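Long-range contacts in geranyltranstransferase (PDB 3TS7), which probably condenses isopentenyl diphosphate with allylic diphosphates to build farnesyl diphosphate, using magnesium as cofactor: residues R52-L57 and A190-S195; L57-G62 and G74-V79. One frame throughout, in Å; residues are numbered along the deposited sequence.

Interaction 1: residues R52-L57 and A190-S195; sequences RMRPLL and ALIRAS. With PO4 (phosphate ion), chain E.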
loop_
_atom_site.group_PDB
_atom_site.type_symbol
_atom_site.label_atom_id
_atom_site.label_comp_id
_atom_site.label_asym_id
_atom_site.label_seq_id
_atom_site.Cartn_x
_atom_site.Cartn_y
_atom_site.Cartn_z
ATOM N N ARG B 52 6.993 19.053 -1.740
ATOM C CA ARG B 52 7.417 18.230 -0.582
ATOM C C ARG B 52 6.770 18.692 0.722
ATOM O O ARG B 52 7.424 18.728 1.767
ATOM C CB ARG B 52 8.953 18.171 -0.421
ATOM C CG ARG B 52 9.732 17.877 -1.690
ATOM C CD ARG B 52 9.377 16.521 -2.268
ATOM N NE ARG B 52 10.295 16.103 -3.324
ATOM C CZ ARG B 52 10.060 15.103 -4.174
ATOM N NH1 ARG B 52 8.933 14.409 -4.109
ATOM N NH2 ARG B 52 10.959 14.798 -5.102
ATOM N N MET B 53 5.483 19.035 0.653
ATOM C CA MET B 53 4.795 19.610 1.801
ATOM C C MET B 53 4.773 18.634 2.975
ATOM O O MET B 53 5.020 19.016 4.127
ATOM C CB MET B 53 3.358 19.993 1.431
ATOM C CG MET B 53 2.678 20.865 2.501
ATOM S SD MET B 53 0.933 20.541 2.826
ATOM C CE MET B 53 0.198 20.488 1.199
ATOM N N ARG B 54 4.457 17.375 2.688
ATOM C CA ARG B 54 4.387 16.384 3.763
ATOM C C ARG B 54 5.736 16.091 4.460
ATOM O O ARG B 54 5.765 16.036 5.693
ATOM C CB ARG B 54 3.617 15.134 3.327
ATOM C CG ARG B 54 2.146 15.421 3.112
ATOM C CD ARG B 54 1.595 14.623 1.966
ATOM N NE ARG B 54 0.302 15.146 1.547
ATOM C CZ ARG B 54 0.134 16.068 0.611
ATOM N NH1 ARG B 54 -1.089 16.469 0.313
ATOM N NH2 ARG B 54 1.173 16.579 -0.031
ATOM N N PRO B 55 6.840 15.900 3.690
ATOM C CA PRO B 55 8.178 15.842 4.288
ATOM C C PRO B 55 8.566 17.086 5.067
ATOM O O PRO B 55 9.190 16.962 6.112
ATOM C CB PRO B 55 9.094 15.722 3.065
ATOM C CG PRO B 55 8.294 14.899 2.142
ATOM C CD PRO B 55 6.891 15.432 2.290
ATOM N N LEU B 56 8.222 18.267 4.552
ATOM C CA LEU B 56 8.522 19.519 5.268
ATOM C C LEU B 56 7.841 19.511 6.622
ATOM O O LEU B 56 8.472 19.822 7.627
ATOM C CB LEU B 56 8.090 20.740 4.472
ATOM C CG LEU B 56 8.914 21.103 3.240
ATOM C CD1 LEU B 56 8.204 22.195 2.448
ATOM C CD2 LEU B 56 10.313 21.515 3.615
ATOM N N LEU B 57 6.568 19.114 6.651
ATOM C CA LEU B 57 5.867 18.927 7.917
ATOM C C LEU B 57 6.562 17.922 8.828
ATOM O O LEU B 57 6.671 18.164 10.015
ATOM C CB LEU B 57 4.423 18.493 7.687
ATOM C CG LEU B 57 3.530 19.628 7.187
ATOM C CD1 LEU B 57 2.228 19.047 6.665
ATOM C CD2 LEU B 57 3.287 20.627 8.317
ATOM N N ALA B 190 -5.831 13.353 6.537
ATOM C CA ALA B 190 -5.283 12.213 7.275
ATOM C C ALA B 190 -3.781 12.055 7.006
ATOM O O ALA B 190 -3.015 11.841 7.945
ATOM C CB ALA B 190 -6.062 10.910 6.974
ATOM N N LEU B 191 -3.359 12.217 5.749
ATOM C CA LEU B 191 -1.943 12.019 5.407
ATOM C C LEU B 191 -1.070 13.181 5.897
ATOM O O LEU B 191 0.103 12.988 6.213
ATOM C CB LEU B 191 -1.734 11.793 3.900
ATOM C CG LEU B 191 -0.362 11.259 3.455
ATOM C CD1 LEU B 191 -0.051 9.917 4.121
ATOM C CD2 LEU B 191 -0.235 11.174 1.932
ATOM N N ILE B 192 -1.643 14.383 5.960
ATOM C CA ILE B 192 -0.932 15.547 6.506
ATOM C C ILE B 192 -0.722 15.366 8.002
ATOM O O ILE B 192 0.387 15.568 8.507
ATOM C CB ILE B 192 -1.690 16.870 6.182
ATOM C CG1 ILE B 192 -1.421 17.267 4.729
ATOM C CG2 ILE B 192 -1.272 18.001 7.118
ATOM C CD1 ILE B 192 -2.485 18.185 4.154
ATOM N N ARG B 193 -1.769 14.949 8.713
ATOM C CA ARG B 193 -1.651 14.656 10.129
ATOM C C ARG B 193 -0.711 13.489 10.382
ATOM O O ARG B 193 -0.011 13.479 11.398
ATOM C CB ARG B 193 -3.015 14.344 10.739
ATOM C CG ARG B 193 -3.969 15.578 10.712
ATOM C CD ARG B 193 -5.391 15.150 10.825
ATOM N NE ARG B 193 -5.746 14.825 12.199
ATOM C CZ ARG B 193 -6.992 14.625 12.615
ATOM N NH1 ARG B 193 -7.222 14.360 13.884
ATOM N NH2 ARG B 193 -8.012 14.699 11.755
ATOM N N ALA B 194 -0.687 12.515 9.463
ATOM C CA ALA B 194 0.255 11.376 9.615
ATOM C C ALA B 194 1.666 11.886 9.566
ATOM O O ALA B 194 2.494 11.424 10.330
ATOM C CB ALA B 194 0.043 10.318 8.499
ATOM N N SER B 195 1.945 12.834 8.675
ATOM C CA SER B 195 3.308 13.364 8.525
ATOM C C SER B 195 3.840 13.973 9.821
ATOM O O SER B 195 5.030 13.857 10.144
ATOM C CB SER B 195 3.344 14.406 7.422
ATOM O OG SER B 195 2.767 13.866 6.262
HETATM P P PO4 E . -0.104 19.285 -2.509
HETATM O O1 PO4 E . 0.092 18.429 -3.741
HETATM O O2 PO4 E . 1.222 19.590 -1.855
HETATM O O3 PO4 E . -0.742 20.588 -2.903
HETATM O O4 PO4 E . -0.996 18.542 -1.544
#
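Arg-54 lays its CB against the Ser-195 hydroxyl and carries its guanidinium on past Leu-191 and Ile-192 to a bound phosphate. Near the backbone, Arg-54 CB is 3.3 Å from Ser-195 OG, a van der Waals contact. With CG anti to the carbonyl carbon (chi1 -68°) and a bend at chi2, the arginine chain crosses the Leu-191 side chain at about a right angle; Arg-54 CD is 3.9 Å from Leu-191 CD2. Ile-192 CG1 approaches the guanidinium obliquely. The ion sits at the edge of that group, with P in its plane: Arg-54 NH1 donates to O4 of the phosphate at 2.8 Å and 164°, and NH2 adds a weak bond to the same oxygen. Both helices belong to the all-helical isoprenoid synthase fold, and the ion, probably taken up from the crystallisation liquor, is consistent with an anion-binding region in an enzyme of diphosphate substrates. Cutting this arginine back to an alanine is likely to leave phosphate O4 without its two donors and a gap beside Leu-191 CD2. Further along, Leu-57 CD1 meets Ile-192 CG2 at 3.7 Å, while Phe-225 of helix 208-237 touches Met-53 and Ile-192. Turned back to its own helix, Ser-195 OG donates to Leu-191 O at 2.8 Å, tilted 18° from the carbonyl plane; Ser-195 N donates to that oxygen too.

Interaction 2: residues L57-G62 and G74-V79; sequences LTYATG and GPACAV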
loop_
_atom_site.group_PDB
_atom_site.type_symbol
_atom_site.label_atom_id
_atom_site.label_comp_id
_atom_site.label_asym_id
_atom_site.label_seq_id
_atom_site.Cartn_x
_atom_site.Cartn_y
_atom_site.Cartn_z
ATOM N N LEU B 57 6.568 19.114 6.651
ATOM C CA LEU B 57 5.867 18.927 7.917
ATOM C C LEU B 57 6.562 17.922 8.828
ATOM O O LEU B 57 6.671 18.164 10.015
ATOM C CB LEU B 57 4.423 18.493 7.687
ATOM C CG LEU B 57 3.530 19.628 7.187
ATOM C CD1 LEU B 57 2.228 19.047 6.665
ATOM C CD2 LEU B 57 3.287 20.627 8.317
ATOM N N THR B 58 7.028 16.794 8.282
ATOM C CA THR B 58 7.764 15.823 9.102
ATOM C C THR B 58 9.068 16.435 9.665
ATOM O O THR B 58 9.311 16.378 10.873
ATOM C CB THR B 58 8.060 14.520 8.321
ATOM O OG1 THR B 58 6.815 13.955 7.873
ATOM C CG2 THR B 58 8.751 13.509 9.225
ATOM N N TYR B 59 9.877 17.022 8.791
ATOM C CA TYR B 59 11.147 17.601 9.219
ATOM C C TYR B 59 10.928 18.784 10.176
ATOM O O TYR B 59 11.597 18.883 11.197
ATOM C CB TYR B 59 11.988 18.031 8.016
ATOM C CG TYR B 59 12.606 16.891 7.198
ATOM C CD1 TYR B 59 13.397 15.903 7.800
ATOM C CD2 TYR B 59 12.427 16.842 5.817
ATOM C CE1 TYR B 59 13.977 14.874 7.030
ATOM C CE2 TYR B 59 12.991 15.836 5.048
ATOM C CZ TYR B 59 13.767 14.861 5.659
ATOM O OH TYR B 59 14.304 13.885 4.854
ATOM N N ALA B 60 9.965 19.652 9.870
ATOM C CA ALA B 60 9.716 20.824 10.728
ATOM C C ALA B 60 9.190 20.436 12.089
ATOM O O ALA B 60 9.586 21.026 13.085
ATOM C CB ALA B 60 8.763 21.819 10.045
ATOM N N THR B 61 8.304 19.444 12.138
ATOM C CA THR B 61 7.801 18.936 13.411
ATOM C C THR B 61 8.937 18.326 14.239
ATOM O O THR B 61 9.037 18.579 15.430
ATOM C CB THR B 61 6.694 17.875 13.197
ATOM O OG1 THR B 61 5.606 18.478 12.486
ATOM C CG2 THR B 61 6.193 17.314 14.512
ATOM N N GLY B 62 9.800 17.543 13.595
ATOM C CA GLY B 62 10.920 16.907 14.298
ATOM C C GLY B 62 11.876 17.901 14.936
ATOM O O GLY B 62 12.294 17.726 16.085
ATOM N N GLY B 74 13.450 8.466 6.855
ATOM C CA GLY B 74 12.586 7.329 6.560
ATOM C C GLY B 74 11.105 7.667 6.589
ATOM O O GLY B 74 10.429 7.501 5.573
ATOM N N PRO B 75 10.600 8.180 7.735
ATOM C CA PRO B 75 9.186 8.589 7.783
ATOM C C PRO B 75 8.816 9.672 6.771
ATOM O O PRO B 75 7.723 9.609 6.221
ATOM C CB PRO B 75 9.027 9.076 9.218
ATOM C CG PRO B 75 9.972 8.249 9.964
ATOM C CD PRO B 75 11.185 8.212 9.087
ATOM N N ALA B 76 9.725 10.607 6.475
ATOM C CA ALA B 76 9.450 11.655 5.478
ATOM C C ALA B 76 9.292 11.071 4.079
ATOM O O ALA B 76 8.380 11.456 3.352
ATOM C CB ALA B 76 10.510 12.759 5.489
ATOM N N CYS B 77 10.169 10.133 3.710
ATOM C CA CYS B 77 10.045 9.434 2.430
ATOM C C CYS B 77 8.790 8.583 2.339
ATOM O O CYS B 77 8.216 8.500 1.268
ATOM C CB CYS B 77 11.247 8.515 2.186
ATOM S SG CYS B 77 12.769 9.399 1.924
ATOM N N ALA B 78 8.427 7.919 3.450
ATOM C CA ALA B 78 7.251 7.044 3.530
ATOM C C ALA B 78 5.984 7.817 3.232
ATOM O O ALA B 78 5.165 7.357 2.429
ATOM C CB ALA B 78 7.140 6.374 4.903
ATOM N N VAL B 79 5.819 8.992 3.857
ATOM C CA VAL B 79 4.611 9.790 3.571
ATOM C C VAL B 79 4.616 10.345 2.166
ATOM O O VAL B 79 3.563 10.453 1.558
ATOM C CB VAL B 79 4.303 10.930 4.605
ATOM C CG1 VAL B 79 3.858 10.349 5.918
ATOM C CG2 VAL B 79 5.493 11.884 4.778
#
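Ala-76 CB sits over one face of the Tyr-59 ring, joining two consecutive helices of the all-helical isoprenoid synthase fold, 53-65 and 73-90; their segments 57-62 and 74-79 run roughly antiparallel, with 151° between their directions. Ala-76 CB lies 4.2 Å from the centroid of the Tyr-59 ring and 25° off the normal, a CH-pi contact displaced toward the rim. The nearest ring atom, Tyr-59 CZ, is 3.9 Å from Ala-76 CB. CG of Tyr-59 stands beside the backbone N (chi1 -72°), and the ring reaches across to the second helix, where OH is hydrogen-bonded to Asp-73, just before Gly-74. The phenol is thus held at its polar end as well as touched on a face.

Thr-58 CB points toward the facing helix and comes 4.1 Å from Ala-76 CB, and the small side chain of Ala-76 is shared between threonine and tyrosine. The threonine's two branches part from there. Thr-58 CG2 lies 4.1 Å from Ala-76 N, with Pro-75 CB a little farther off, whereas OG1 is hydrogen-bonded chiefly to Ser-195 O and also to Arg-54 O of its own helix, within a buried setting. Val-79 CG2 lies 4.0 Å from Thr-58 OG1.

Overall arrangement
Both contacts are buried: interaction 1 is close to the centre of the chain, and the centre of interaction 2 lies about 10 Å from the centre of the chain. Both use helix 53-65; Leu-57 belongs to a segment of each but packs across interaction 1 alone. Interaction 1 pairs that helix with one far along the sequence, 177-201, interaction 2 with the next helix, 73-90, nested inside the larger loop. Their chemistry differs: beside its aliphatic packing, 52-57 with 190-195 carries a charged side chain to a phosphate, whereas 57-62 with 74-79 combines small side chains with an aromatic face. The two meet at Ser-195, through its carbonyl to the Thr-58 hydroxyl and through OG, which packs on Val-79 CG2.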